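Local coordinates for glutathione S-transferase family protein (Populus trichocarpa, PDB 5F06), which probably catalyses the transfer of glutathione to electrophilic compounds in detoxification, as a Phi-class glutathione transferase that binds glutathione, at residues T80-I85 against S199-F204; H105-A110 against D145-K150; P113-F118 against L170-Y175. All blocks are in the same frame, centred on the assembly; numbering follows the deposited sequence.

Contact 1 of 3, residues T80-I85 against S199-F204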
ATOM      1  N   THR A  80      -2.694 -24.093   5.240  1.00 15.85           N
ATOM      2  CA  THR A  80      -2.666 -24.838   3.986  1.00 16.90           C
ATOM      3  C   THR A  80      -1.618 -24.239   3.055  1.00 15.44           C
ATOM      4  O   THR A  80      -1.559 -23.028   2.868  1.00 15.61           O
ATOM      5  CB  THR A  80      -4.054 -24.842   3.316  1.00 17.77           C
ATOM      6  OG1 THR A  80      -4.951 -25.619   4.120  1.00 19.70           O
ATOM      7  CG2 THR A  80      -3.997 -25.440   1.907  1.00 18.22           C
ATOM      8  N   GLY A  81      -0.784 -25.097   2.482  1.00 14.82           N
ATOM      9  CA  GLY A  81       0.285 -24.647   1.618  1.00 14.05           C
ATOM     10  C   GLY A  81       1.306 -23.858   2.414  1.00 14.07           C
ATOM     11  O   GLY A  81       1.498 -24.101   3.607  1.00 15.03           O
ATOM     12  N   TYR A  82       1.963 -22.905   1.764  1.00 13.18           N
ATOM     13  CA  TYR A  82       3.031 -22.174   2.428  1.00 13.40           C
ATOM     14  C   TYR A  82       2.509 -21.114   3.400  1.00 12.75           C
ATOM     15  O   TYR A  82       1.491 -20.472   3.161  1.00 12.80           O
ATOM     16  CB  TYR A  82       3.959 -21.508   1.411  1.00 13.19           C
ATOM     17  CG  TYR A  82       5.147 -20.893   2.099  1.00 13.34           C
ATOM     18  CD1 TYR A  82       6.256 -21.660   2.421  1.00 14.84           C
ATOM     19  CD2 TYR A  82       5.139 -19.557   2.472  1.00 12.54           C
ATOM     20  CE1 TYR A  82       7.337 -21.107   3.075  1.00 15.21           C
ATOM     21  CE2 TYR A  82       6.212 -18.998   3.128  1.00 13.00           C
ATOM     22  CZ  TYR A  82       7.308 -19.776   3.429  1.00 14.04           C
ATOM     23  OH  TYR A  82       8.381 -19.219   4.084  1.00 14.40           O
ATOM     24  N   ASP A  83       3.252 -20.934   4.488  1.00 14.25           N
ATOM     25  CA  ASP A  83       2.916 -19.986   5.546  1.00 15.03           C
ATOM     26  C   ASP A  83       3.353 -18.562   5.181  1.00 14.54           C
ATOM     27  O   ASP A  83       4.403 -18.093   5.628  1.00 14.94           O
ATOM     28  CB  ASP A  83       3.579 -20.439   6.850  1.00 16.40           C
ATOM     29  CG  ASP A  83       3.211 -19.572   8.036  1.00 17.43           C
ATOM     30  OD1 ASP A  83       2.272 -18.756   7.927  1.00 17.96           O
ATOM     31  OD2 ASP A  83       3.865 -19.728   9.088  1.00 18.24           O
ATOM     32  N   LEU A  84       2.537 -17.879   4.378  1.00 12.02           N
ATOM     33  CA  LEU A  84       2.929 -16.598   3.786  1.00 12.04           C
ATOM     34  C   LEU A  84       2.871 -15.408   4.749  1.00 11.81           C
ATOM     35  O   LEU A  84       3.658 -14.472   4.605  1.00 10.76           O
ATOM     36  CB  LEU A  84       2.049 -16.283   2.570  1.00 11.22           C
ATOM     37  CG  LEU A  84       2.332 -17.048   1.275  1.00 12.85           C
ATOM     38  CD1 LEU A  84       1.249 -16.772   0.245  1.00 14.19           C
ATOM     39  CD2 LEU A  84       3.701 -16.671   0.716  1.00 13.88           C
ATOM     40  N   ILE A  85       1.940 -15.427   5.707  1.00 11.83           N
ATOM     41  CA  ILE A  85       1.785 -14.292   6.623  1.00 13.27           C
ATOM     42  C   ILE A  85       2.052 -14.662   8.085  1.00 13.65           C
ATOM     43  O   ILE A  85       1.829 -13.854   8.986  1.00 14.04           O
ATOM     44  CB  ILE A  85       0.381 -13.658   6.496  1.00 15.78           C
ATOM     45  CG1 ILE A  85      -0.724 -14.672   6.816  1.00 18.81           C
ATOM     46  CG2 ILE A  85       0.202 -13.081   5.089  1.00 16.28           C
ATOM     47  CD1 ILE A  85      -2.103 -14.043   6.960  1.00 22.61           C
ATOM     48  N   SER A 199      12.763 -15.914  -7.206  1.00 15.13           N
ATOM     49  CA  SER A 199      12.294 -16.066  -8.584  1.00 15.40           C
ATOM     50  C   SER A 199      12.430 -17.505  -9.108  1.00 16.01           C
ATOM     51  O   SER A 199      11.911 -17.827 -10.183  1.00 16.30           O
ATOM     52  CB  SER A 199      13.042 -15.098  -9.511  1.00 16.29           C
ATOM     53  OG  SER A 199      14.421 -15.416  -9.626  1.00 17.07           O
ATOM     54  N   SER A 200      13.114 -18.367  -8.353  1.00 13.52           N
ATOM     55  CA  SER A 200      13.278 -19.765  -8.747  1.00 15.29           C
ATOM     56  C   SER A 200      12.369 -20.703  -7.946  1.00 15.72           C
ATOM     57  O   SER A 200      12.431 -21.917  -8.114  1.00 15.82           O
ATOM     58  CB  SER A 200      14.742 -20.205  -8.592  1.00 17.60           C
ATOM     59  OG  SER A 200      15.148 -20.201  -7.233  1.00 19.81           O
ATOM     60  N   ARG A 201      11.532 -20.146  -7.076  1.00 16.28           N
ATOM     61  CA  ARG A 201      10.571 -20.960  -6.342  1.00 15.75           C
ATOM     62  C   ARG A 201       9.588 -21.592  -7.323  1.00 16.54           C
ATOM     63  O   ARG A 201       9.192 -20.945  -8.293  1.00 15.86           O
ATOM     64  CB  ARG A 201       9.823 -20.122  -5.308  1.00 13.07           C
ATOM     65  CG  ARG A 201      10.710 -19.575  -4.197  1.00 13.10           C
ATOM     66  CD  ARG A 201       9.911 -18.716  -3.227  1.00 11.29           C
ATOM     67  NE  ARG A 201       8.863 -19.466  -2.535  1.00 11.40           N
ATOM     68  CZ  ARG A 201       9.025 -20.124  -1.387  1.00 12.86           C
ATOM     69  NH1 ARG A 201      10.201 -20.140  -0.775  1.00 14.51           N
ATOM     70  NH2 ARG A 201       8.001 -20.769  -0.842  1.00 14.14           N
ATOM     71  N   PRO A 202       9.201 -22.860  -7.082  1.00 18.79           N
ATOM     72  CA  PRO A 202       8.270 -23.547  -7.984  1.00 20.66           C
ATOM     73  C   PRO A 202       6.989 -22.761  -8.244  1.00 19.09           C
ATOM     74  O   PRO A 202       6.498 -22.751  -9.374  1.00 19.72           O
ATOM     75  CB  PRO A 202       7.963 -24.851  -7.244  1.00 23.29           C
ATOM     76  CG  PRO A 202       9.170 -25.108  -6.425  1.00 24.03           C
ATOM     77  CD  PRO A 202       9.675 -23.756  -6.007  1.00 20.44           C
ATOM     78  N   ALA A 203       6.473 -22.099  -7.213  1.00 21.56           N
ATOM     79  CA  ALA A 203       5.208 -21.383  -7.311  1.00 23.09           C
ATOM     80  C   ALA A 203       5.285 -20.181  -8.252  1.00 22.13           C
ATOM     81  O   ALA A 203       4.258 -19.736  -8.759  1.00 24.49           O
ATOM     82  CB  ALA A 203       4.755 -20.934  -5.932  1.00 21.97           C
ATOM     83  N   PHE A 204       6.485 -19.649  -8.483  1.00 16.79           N
ATOM     84  CA  PHE A 204       6.625 -18.529  -9.413  1.00 14.58           C
ATOM     85  C   PHE A 204       7.051 -19.003 -10.793  1.00 16.99           C
ATOM     86  O   PHE A 204       6.747 -18.354 -11.794  1.00 18.07           O
ATOM     87  CB  PHE A 204       7.630 -17.487  -8.913  1.00 12.28           C
ATOM     88  CG  PHE A 204       7.760 -16.306  -9.836  1.00 11.98           C
ATOM     89  CD1 PHE A 204       6.720 -15.396  -9.962  1.00 12.70           C
ATOM     90  CD2 PHE A 204       8.899 -16.124 -10.602  1.00 13.19           C
ATOM     91  CE1 PHE A 204       6.821 -14.320 -10.824  1.00 12.38           C
ATOM     92  CE2 PHE A 204       9.005 -15.048 -11.465  1.00 14.59           C
ATOM     93  CZ  PHE A 204       7.962 -14.147 -11.574  1.00 14.27           C
TER
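In the linker that leads from the thioredoxin-like domain into the helical domain, Tyr82 meets Arg201, the N-cap residue of helix 202-210. A single end of the guanidinium makes the contact: Arg201 NH2 lies over one face of the Tyr82 ring, displaced toward the rim, 3.8 Å from Tyr82 CD1. The two flat groups do not stack, since their planes stand 70° apart and the guanidinium presents its edge to the ring. Arg201 CZ is 5.0 Å from the ring centroid, which makes this a long cation-pi contact, at most weakly attractive. A bend at chi3 (63°) turns the end of the arginine side chain toward Tyr82. Its stronger partner is Glu22, on helix 11-22, which takes Arg201 NE in a salt bridge, while Tyr162 gives the arginine a second cation-pi contact. The phenol is held from its far end by a hydrogen bond between Tyr82 OH and the carbonyl of Tyr162. Chemically, then, Tyr82 sets an aromatic face beside a charge already engaged by Glu22, and in this surface contact between linker and helix start the attraction to Tyr82 is probably minor beside that salt bridge.

Contact 2 of 3, residues H105-A110 against D145-K150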
ATOM      1  N   HIS A 105       4.674   1.264  -0.702  1.00  9.67           N
ATOM      2  CA  HIS A 105       4.880   2.714  -0.628  1.00 10.06           C
ATOM      3  C   HIS A 105       6.287   3.170  -0.984  1.00 11.19           C
ATOM      4  O   HIS A 105       6.523   4.371  -1.132  1.00 12.54           O
ATOM      5  CB  HIS A 105       4.530   3.216   0.773  1.00 11.57           C
ATOM      6  CG  HIS A 105       3.081   3.061   1.111  1.00 11.95           C
ATOM      7  ND1 HIS A 105       2.136   4.010   0.787  1.00 13.85           N
ATOM      8  CD2 HIS A 105       2.413   2.056   1.721  1.00 11.80           C
ATOM      9  CE1 HIS A 105       0.949   3.601   1.197  1.00 13.90           C
ATOM     10  NE2 HIS A 105       1.090   2.417   1.764  1.00 12.88           N
ATOM     11  N   ARG A 106       7.212   2.222  -1.123  1.00 11.66           N
ATOM     12  CA  ARG A 106       8.599   2.553  -1.443  1.00 11.45           C
ATOM     13  C   ARG A 106       9.121   1.809  -2.680  1.00 10.41           C
ATOM     14  O   ARG A 106       9.652   2.437  -3.592  1.00 12.87           O
ATOM     15  CB  ARG A 106       9.490   2.272  -0.232  1.00 10.92           C
ATOM     16  CG  ARG A 106       9.053   3.051   1.006  1.00 12.35           C
ATOM     17  CD  ARG A 106      10.040   2.952   2.142  1.00 13.97           C
ATOM     18  NE  ARG A 106       9.646   3.804   3.267  1.00 15.17           N
ATOM     19  CZ  ARG A 106       9.925   5.101   3.364  1.00 17.45           C
ATOM     20  NH1 ARG A 106      10.604   5.721   2.403  1.00 18.44           N
ATOM     21  NH2 ARG A 106       9.526   5.785   4.425  1.00 18.86           N
ATOM     22  N   TYR A 107       8.961   0.489  -2.732  1.00  9.54           N
ATOM     23  CA  TYR A 107       9.464  -0.278  -3.868  1.00  7.87           C
ATOM     24  C   TYR A 107       8.603  -0.071  -5.124  1.00  8.70           C
ATOM     25  O   TYR A 107       9.122   0.286  -6.184  1.00  9.05           O
ATOM     26  CB  TYR A 107       9.534  -1.766  -3.520  1.00  8.61           C
ATOM     27  CG  TYR A 107      10.350  -2.610  -4.480  1.00  9.23           C
ATOM     28  CD1 TYR A 107       9.761  -3.200  -5.593  1.00  9.65           C
ATOM     29  CD2 TYR A 107      11.701  -2.836  -4.260  1.00 11.73           C
ATOM     30  CE1 TYR A 107      10.501  -3.982  -6.468  1.00 10.42           C
ATOM     31  CE2 TYR A 107      12.448  -3.618  -5.126  1.00 13.00           C
ATOM     32  CZ  TYR A 107      11.844  -4.189  -6.224  1.00 12.10           C
ATOM     33  OH  TYR A 107      12.592  -4.960  -7.085  1.00 13.20           O
ATOM     34  N   ASN A 108       7.297  -0.274  -5.006  1.00 10.13           N
ATOM     35  CA  ASN A 108       6.435  -0.266  -6.186  1.00 10.89           C
ATOM     36  C   ASN A 108       6.369   1.091  -6.904  1.00  9.99           C
ATOM     37  O   ASN A 108       6.382   1.132  -8.134  1.00 10.81           O
ATOM     38  CB  ASN A 108       5.019  -0.715  -5.825  1.00 10.88           C
ATOM     39  CG  ASN A 108       4.171  -0.981  -7.055  1.00 11.89           C
ATOM     40  OD1 ASN A 108       4.504  -1.839  -7.880  1.00 11.17           O
ATOM     41  ND2 ASN A 108       3.079  -0.241  -7.196  1.00 13.23           N
ATOM     42  N   PRO A 109       6.295   2.200  -6.148  1.00  9.47           N
ATOM     43  CA  PRO A 109       6.219   3.501  -6.828  1.00 10.76           C
ATOM     44  C   PRO A 109       7.480   3.833  -7.627  1.00 10.30           C
ATOM     45  O   PRO A 109       7.425   4.684  -8.512  1.00 10.55           O
ATOM     46  CB  PRO A 109       6.026   4.493  -5.676  1.00 11.68           C
ATOM     47  CG  PRO A 109       5.499   3.690  -4.548  1.00 12.43           C
ATOM     48  CD  PRO A 109       6.128   2.339  -4.693  1.00 10.18           C
ATOM     49  N   ALA A 110       8.590   3.168  -7.314  1.00 11.90           N
ATOM     50  CA  ALA A 110       9.851   3.391  -8.014  1.00 12.67           C
ATOM     51  C   ALA A 110      10.034   2.423  -9.188  1.00 12.54           C
ATOM     52  O   ALA A 110      10.555   2.810 -10.231  1.00 14.71           O
ATOM     53  CB  ALA A 110      11.022   3.269  -7.037  1.00 13.96           C
ATOM     54  N   ASP A 145      19.364  -0.066  -1.828  1.00 13.12           N
ATOM     55  CA  ASP A 145      20.496   0.080  -0.918  1.00 14.51           C
ATOM     56  C   ASP A 145      20.088  -0.362   0.486  1.00 14.28           C
ATOM     57  O   ASP A 145      20.871  -0.977   1.210  1.00 14.47           O
ATOM     58  CB  ASP A 145      21.005   1.521  -0.884  1.00 14.82           C
ATOM     59  CG  ASP A 145      21.747   1.918  -2.148  1.00 16.12           C
ATOM     60  OD1 ASP A 145      22.181   1.029  -2.913  1.00 16.50           O
ATOM     61  OD2 ASP A 145      21.914   3.136  -2.366  1.00 17.80           O
ATOM     62  N   ILE A 146      18.856  -0.043   0.866  1.00 12.00           N
ATOM     63  CA  ILE A 146      18.327  -0.463   2.159  1.00 12.77           C
ATOM     64  C   ILE A 146      18.075  -1.973   2.151  1.00 11.92           C
ATOM     65  O   ILE A 146      18.347  -2.658   3.141  1.00 11.67           O
ATOM     66  CB  ILE A 146      17.023   0.285   2.507  1.00 15.27           C
ATOM     67  CG1 ILE A 146      17.253   1.799   2.526  1.00 16.62           C
ATOM     68  CG2 ILE A 146      16.463  -0.188   3.856  1.00 17.05           C
ATOM     69  CD1 ILE A 146      18.233   2.279   3.588  1.00 17.85           C
ATOM     70  N   TYR A 147      17.553  -2.484   1.037  1.00 11.41           N
ATOM     71  CA  TYR A 147      17.317  -3.922   0.885  1.00 11.21           C
ATOM     72  C   TYR A 147      18.621  -4.705   1.018  1.00 11.38           C
ATOM     73  O   TYR A 147      18.665  -5.764   1.641  1.00 10.62           O
ATOM     74  CB  TYR A 147      16.670  -4.236  -0.470  1.00 11.22           C
ATOM     75  CG  TYR A 147      15.176  -3.982  -0.541  1.00 11.15           C
ATOM     76  CD1 TYR A 147      14.565  -3.034   0.272  1.00 11.11           C
ATOM     77  CD2 TYR A 147      14.375  -4.701  -1.419  1.00 11.22           C
ATOM     78  CE1 TYR A 147      13.197  -2.806   0.208  1.00 10.91           C
ATOM     79  CE2 TYR A 147      13.011  -4.478  -1.491  1.00 10.63           C
ATOM     80  CZ  TYR A 147      12.427  -3.529  -0.679  1.00 10.25           C
ATOM     81  OH  TYR A 147      11.066  -3.316  -0.752  1.00 11.28           O
ATOM     82  N   GLU A 148      19.683  -4.175   0.419  1.00 12.10           N
ATOM     83  CA  GLU A 148      20.987  -4.825   0.442  1.00 13.09           C
ATOM     84  C   GLU A 148      21.454  -5.057   1.871  1.00 13.10           C
ATOM     85  O   GLU A 148      21.975  -6.125   2.199  1.00 14.11           O
ATOM     86  CB  GLU A 148      22.014  -3.979  -0.315  1.00 12.48           C
ATOM     87  CG  GLU A 148      23.422  -4.558  -0.345  1.00 14.61           C
ATOM     88  CD  GLU A 148      23.529  -5.853  -1.127  1.00 15.62           C
ATOM     89  OE1 GLU A 148      22.551  -6.238  -1.798  1.00 15.81           O
ATOM     90  OE2 GLU A 148      24.606  -6.485  -1.079  1.00 17.39           O
ATOM     91  N   ALA A 149      21.255  -4.053   2.717  1.00 12.40           N
ATOM     92  CA  ALA A 149      21.663  -4.131   4.109  1.00 13.36           C
ATOM     93  C   ALA A 149      20.781  -5.101   4.881  1.00 14.00           C
ATOM     94  O   ALA A 149      21.278  -5.916   5.650  1.00 14.45           O
ATOM     95  CB  ALA A 149      21.624  -2.751   4.754  1.00 14.50           C
ATOM     96  N   LYS A 150      19.471  -5.015   4.668  1.00 14.94           N
ATOM     97  CA  LYS A 150      18.531  -5.907   5.337  1.00 14.97           C
ATOM     98  C   LYS A 150      18.817  -7.363   4.970  1.00 14.99           C
ATOM     99  O   LYS A 150      18.877  -8.233   5.834  1.00 16.03           O
ATOM    100  CB  LYS A 150      17.087  -5.539   4.968  1.00 14.66           C
ATOM    101  CG  LYS A 150      16.007  -6.322   5.732  1.00 16.60           C
ATOM    102  CD  LYS A 150      16.053  -6.038   7.231  1.00 20.33           C
ATOM    103  CE  LYS A 150      14.932  -6.745   7.985  1.00 22.23           C
ATOM    104  NZ  LYS A 150      15.042  -8.231   7.927  1.00 22.04           N
TER
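Tyr107 and Tyr147 meet obliquely inside the helical domain, each reaching from its helix toward the other. The nearest approach is between Tyr107 CD2 and Tyr147 CE2, 3.5 Å apart. Their planes are within 12° of parallel, but the rings are slid so far past each other, with centroids 5.5 Å apart, that they barely overlap, and no true stack forms. The side chains cross at about a right angle, and Tyr147 OH lies 3.5 Å from Tyr107 CB. Tyr107 gets there with CG anti to its own backbone nitrogen (chi1 -166°).

The next shell fixes both rings at their polar ends. Tyr147 OH is hydrogen-bonded to His169 NE2, and Tyr107 OH to Thr173 OG1, so both buried hydroxyls are satisfied. His169 also meets both rings, edge-to-face in the case of Tyr107, and thus serves as a shared neighbour of the pair.

Further out, Leu140, Val143 and Leu144 of helix 130-153 pack on Tyr107, while Val102 of helix 90-120 and Val191 of helix 189-198 touch Tyr147. Just before Tyr107, Arg106 forms a salt bridge with Glu65 of the second subunit, so this part of helix 90-120 packs against helix 130-153 within the domain and also faces the dimer partner.

Contact 3 of 3, residues P113-F118 against L170-Y175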
ATOM      1  N   PRO A 113       7.095   2.720 -12.688  1.00 12.54           N
ATOM      2  CA  PRO A 113       7.304   3.593 -13.850  1.00 12.80           C
ATOM      3  C   PRO A 113       8.375   3.072 -14.810  1.00 13.05           C
ATOM      4  O   PRO A 113       8.286   3.308 -16.016  1.00 14.14           O
ATOM      5  CB  PRO A 113       7.746   4.924 -13.224  1.00 14.36           C
ATOM      6  CG  PRO A 113       7.326   4.855 -11.806  1.00 13.62           C
ATOM      7  CD  PRO A 113       7.413   3.412 -11.429  1.00 11.97           C
ATOM      8  N   ILE A 114       9.378   2.381 -14.283  1.00 12.29           N
ATOM      9  CA  ILE A 114      10.426   1.817 -15.126  1.00 12.02           C
ATOM     10  C   ILE A 114       9.809   0.816 -16.096  1.00 13.09           C
ATOM     11  O   ILE A 114      10.023   0.887 -17.307  1.00 14.46           O
ATOM     12  CB  ILE A 114      11.522   1.123 -14.284  1.00 12.15           C
ATOM     13  CG1 ILE A 114      12.176   2.133 -13.339  1.00 12.24           C
ATOM     14  CG2 ILE A 114      12.559   0.474 -15.188  1.00 13.87           C
ATOM     15  CD1 ILE A 114      13.140   1.514 -12.327  1.00 13.01           C
ATOM     16  N   VAL A 115       9.025  -0.108 -15.554  1.00 11.19           N
ATOM     17  CA  VAL A 115       8.429  -1.167 -16.353  1.00 10.31           C
ATOM     18  C   VAL A 115       7.382  -0.589 -17.299  1.00 10.91           C
ATOM     19  O   VAL A 115       7.237  -1.055 -18.432  1.00 11.76           O
ATOM     20  CB  VAL A 115       7.802  -2.254 -15.452  1.00 10.97           C
ATOM     21  CG1 VAL A 115       6.978  -3.246 -16.262  1.00 13.17           C
ATOM     22  CG2 VAL A 115       8.898  -2.983 -14.686  1.00 11.38           C
ATOM     23  N   PHE A 116       6.658   0.424 -16.832  1.00 13.17           N
ATOM     24  CA  PHE A 116       5.651   1.076 -17.658  1.00 15.47           C
ATOM     25  C   PHE A 116       6.293   1.647 -18.916  1.00 14.68           C
ATOM     26  O   PHE A 116       5.805   1.443 -20.026  1.00 16.27           O
ATOM     27  CB  PHE A 116       4.942   2.192 -16.890  1.00 17.93           C
ATOM     28  CG  PHE A 116       3.906   2.915 -17.705  1.00 21.27           C
ATOM     29  CD1 PHE A 116       2.593   2.476 -17.726  1.00 23.43           C
ATOM     30  CD2 PHE A 116       4.249   4.027 -18.459  1.00 22.29           C
ATOM     31  CE1 PHE A 116       1.638   3.137 -18.481  1.00 25.05           C
ATOM     32  CE2 PHE A 116       3.302   4.690 -19.213  1.00 23.76           C
ATOM     33  CZ  PHE A 116       1.995   4.245 -19.225  1.00 25.52           C
ATOM     34  N   GLN A 117       7.389   2.368 -18.735  1.00 12.06           N
ATOM     35  CA  GLN A 117       8.061   3.015 -19.856  1.00 12.01           C
ATOM     36  C   GLN A 117       8.598   1.994 -20.864  1.00 14.34           C
ATOM     37  O   GLN A 117       8.462   2.178 -22.077  1.00 15.30           O
ATOM     38  CB  GLN A 117       9.193   3.910 -19.344  1.00 11.82           C
ATOM     39  CG  GLN A 117       8.711   5.204 -18.689  1.00 13.23           C
ATOM     40  CD  GLN A 117       7.849   6.047 -19.612  1.00 15.32           C
ATOM     41  OE1 GLN A 117       8.105   6.131 -20.814  1.00 16.38           O
ATOM     42  NE2 GLN A 117       6.813   6.668 -19.054  1.00 16.47           N
ATOM     43  N   PHE A 118       9.190   0.913 -20.369  1.00 14.88           N
ATOM     44  CA  PHE A 118       9.735  -0.116 -21.243  1.00 17.16           C
ATOM     45  C   PHE A 118       8.665  -0.980 -21.927  1.00 17.94           C
ATOM     46  O   PHE A 118       8.785  -1.293 -23.110  1.00 18.41           O
ATOM     47  CB  PHE A 118      10.683  -1.032 -20.458  1.00 17.06           C
ATOM     48  CG  PHE A 118      12.058  -0.454 -20.241  1.00 17.06           C
ATOM     49  CD1 PHE A 118      12.905  -0.221 -21.310  1.00 18.72           C
ATOM     50  CD2 PHE A 118      12.510  -0.170 -18.962  1.00 16.08           C
ATOM     51  CE1 PHE A 118      14.175   0.302 -21.111  1.00 17.89           C
ATOM     52  CE2 PHE A 118      13.774   0.352 -18.757  1.00 16.93           C
ATOM     53  CZ  PHE A 118      14.609   0.583 -19.831  1.00 16.90           C
ATOM     54  N   LEU A 170       7.742  -9.967  -6.898  1.00  8.37           N
ATOM     55  CA  LEU A 170       8.124 -10.846  -7.997  1.00  9.92           C
ATOM     56  C   LEU A 170       7.762 -10.308  -9.388  1.00  9.56           C
ATOM     57  O   LEU A 170       8.618 -10.294 -10.272  1.00  9.78           O
ATOM     58  CB  LEU A 170       7.506 -12.237  -7.802  1.00 11.18           C
ATOM     59  CG  LEU A 170       8.202 -13.128  -6.761  1.00 10.88           C
ATOM     60  CD1 LEU A 170       7.345 -14.345  -6.454  1.00 11.94           C
ATOM     61  CD2 LEU A 170       9.590 -13.571  -7.226  1.00 11.57           C
ATOM     62  N   PRO A 171       6.512  -9.854  -9.591  1.00  9.78           N
ATOM     63  CA  PRO A 171       6.125  -9.589 -10.985  1.00 10.18           C
ATOM     64  C   PRO A 171       6.828  -8.391 -11.630  1.00  9.85           C
ATOM     65  O   PRO A 171       7.350  -8.559 -12.729  1.00 10.05           O
ATOM     66  CB  PRO A 171       4.611  -9.345 -10.892  1.00  9.54           C
ATOM     67  CG  PRO A 171       4.197  -9.954  -9.612  1.00  9.56           C
ATOM     68  CD  PRO A 171       5.356  -9.763  -8.683  1.00 10.18           C
ATOM     69  N   TYR A 172       6.854  -7.225 -10.989  1.00 10.23           N
ATOM     70  CA  TYR A 172       7.510  -6.068 -11.604  1.00 10.91           C
ATOM     71  C   TYR A 172       9.010  -6.304 -11.723  1.00 11.03           C
ATOM     72  O   TYR A 172       9.644  -5.882 -12.690  1.00 10.15           O
ATOM     73  CB  TYR A 172       7.249  -4.786 -10.811  1.00 10.56           C
ATOM     74  CG  TYR A 172       6.046  -4.001 -11.283  1.00 11.47           C
ATOM     75  CD1 TYR A 172       5.897  -3.652 -12.617  1.00 12.24           C
ATOM     76  CD2 TYR A 172       5.062  -3.598 -10.391  1.00 13.10           C
ATOM     77  CE1 TYR A 172       4.801  -2.941 -13.054  1.00 12.72           C
ATOM     78  CE2 TYR A 172       3.961  -2.882 -10.821  1.00 13.68           C
ATOM     79  CZ  TYR A 172       3.838  -2.559 -12.156  1.00 13.39           C
ATOM     80  OH  TYR A 172       2.745  -1.846 -12.586  1.00 14.95           O
ATOM     81  N   THR A 173       9.582  -6.991 -10.744  1.00 11.99           N
ATOM     82  CA  THR A 173      11.010  -7.242 -10.778  1.00 12.23           C
ATOM     83  C   THR A 173      11.317  -8.197 -11.926  1.00 12.56           C
ATOM     84  O   THR A 173      12.321  -8.033 -12.616  1.00 13.14           O
ATOM     85  CB  THR A 173      11.522  -7.807  -9.446  1.00 11.15           C
ATOM     86  OG1 THR A 173      11.108  -6.948  -8.376  1.00 10.86           O
ATOM     87  CG2 THR A 173      13.044  -7.895  -9.448  1.00 12.24           C
ATOM     88  N   TYR A 174      10.438  -9.169 -12.158  1.00 12.00           N
ATOM     89  CA  TYR A 174      10.650 -10.125 -13.240  1.00 12.73           C
ATOM     90  C   TYR A 174      10.808  -9.395 -14.571  1.00 12.72           C
ATOM     91  O   TYR A 174      11.684  -9.725 -15.376  1.00 12.80           O
ATOM     92  CB  TYR A 174       9.499 -11.133 -13.325  1.00 14.01           C
ATOM     93  CG  TYR A 174       9.746 -12.199 -14.365  1.00 16.33           C
ATOM     94  CD1 TYR A 174      10.733 -13.156 -14.172  1.00 16.70           C
ATOM     95  CD2 TYR A 174       9.015 -12.240 -15.541  1.00 15.90           C
ATOM     96  CE1 TYR A 174      10.979 -14.125 -15.111  1.00 17.48           C
ATOM     97  CE2 TYR A 174       9.257 -13.213 -16.493  1.00 17.27           C
ATOM     98  CZ  TYR A 174      10.239 -14.152 -16.270  1.00 17.33           C
ATOM     99  OH  TYR A 174      10.494 -15.126 -17.208  1.00 17.68           O
ATOM    100  N   TYR A 175       9.973  -8.388 -14.795  1.00 12.16           N
ATOM    101  CA  TYR A 175      10.040  -7.631 -16.037  1.00 11.53           C
ATOM    102  C   TYR A 175      11.218  -6.660 -16.047  1.00 12.15           C
ATOM    103  O   TYR A 175      11.835  -6.446 -17.093  1.00 12.36           O
ATOM    104  CB  TYR A 175       8.731  -6.882 -16.272  1.00 12.88           C
ATOM    105  CG  TYR A 175       7.625  -7.725 -16.890  1.00 15.08           C
ATOM    106  CD1 TYR A 175       7.915  -8.770 -17.763  1.00 17.85           C
ATOM    107  CD2 TYR A 175       6.293  -7.463 -16.614  1.00 15.96           C
ATOM    108  CE1 TYR A 175       6.914  -9.532 -18.330  1.00 18.84           C
ATOM    109  CE2 TYR A 175       5.281  -8.224 -17.183  1.00 16.89           C
ATOM    110  CZ  TYR A 175       5.602  -9.253 -18.041  1.00 17.06           C
ATOM    111  OH  TYR A 175       4.611 -10.015 -18.618  1.00 16.73           O
TER
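Val115 wedges its branched side chain against Tyr172 and the base of Tyr175, where helices 90-120 and 170-176 come close enough for the CA atoms of Val115 and Tyr175 to lie 6.7 Å apart. Against Tyr172 the two side chains cross obliquely. Val115 CG1 sits at the edge of the phenol ring, in its plane, 3.9 Å from Tyr172 CE1, while Val115 CB comes to 3.7 Å from Tyr172 CD1. With CG1 anti to the valine nitrogen (chi1 171°), CG1 meets the ring rim and CG2 both the same rim and the backbone, Val115 CG2 lying 3.6 Å from Tyr172 O. The first torsion of Tyr172, -92°, is off the staggered position, and the end of its side chain comes nearer helix 90-120 than its root does.

Tyr175 meets the valine mainly through its root, Tyr175 CB lying 4.0 Å from Val115 CG1. Its hydroxyl is hydrogen-bonded to the carbonyl of Met9, with that of Met211 as a second acceptor for the single proton.

Replacing Val115 with an alanine, which removes both methyls, would probably open a gap between the Tyr172 ring and the root of Tyr175 and leave this ring edge less well supported.

No hydrogen bond crosses the two segments; van der Waals packing alone joins them beside the glutathione pocket, where the side chain of Tyr172 comes within about 5 Å of bound glutathione and about 3 Å of a sulfate.

In the fold
Contacts 2 and 3 lie within the helical domain; contact 1 joins the linker to its last helix. Contacts 2 and 3 share helix 90-120, their centres are 15 Å apart, and the 2.8 Å hydrogen bond between Tyr107 OH and Thr173 OG1 joins them. Contact 1 closes a long loop of chain within which both others fall; its centre is 21 Å from each, yet it touches contact 3, with Phe204 CD1 3.7 Å from Leu170 CD1. In contact 3, Tyr172 lies about 5 Å, nearest side-chain atoms, from Cys12, which binds glutathione covalently. His105 and Arg106, just before Tyr107, touch a bound glutathione, probably that held by the second subunit, whereas the Tyr107 side chain is about 11 Å from one.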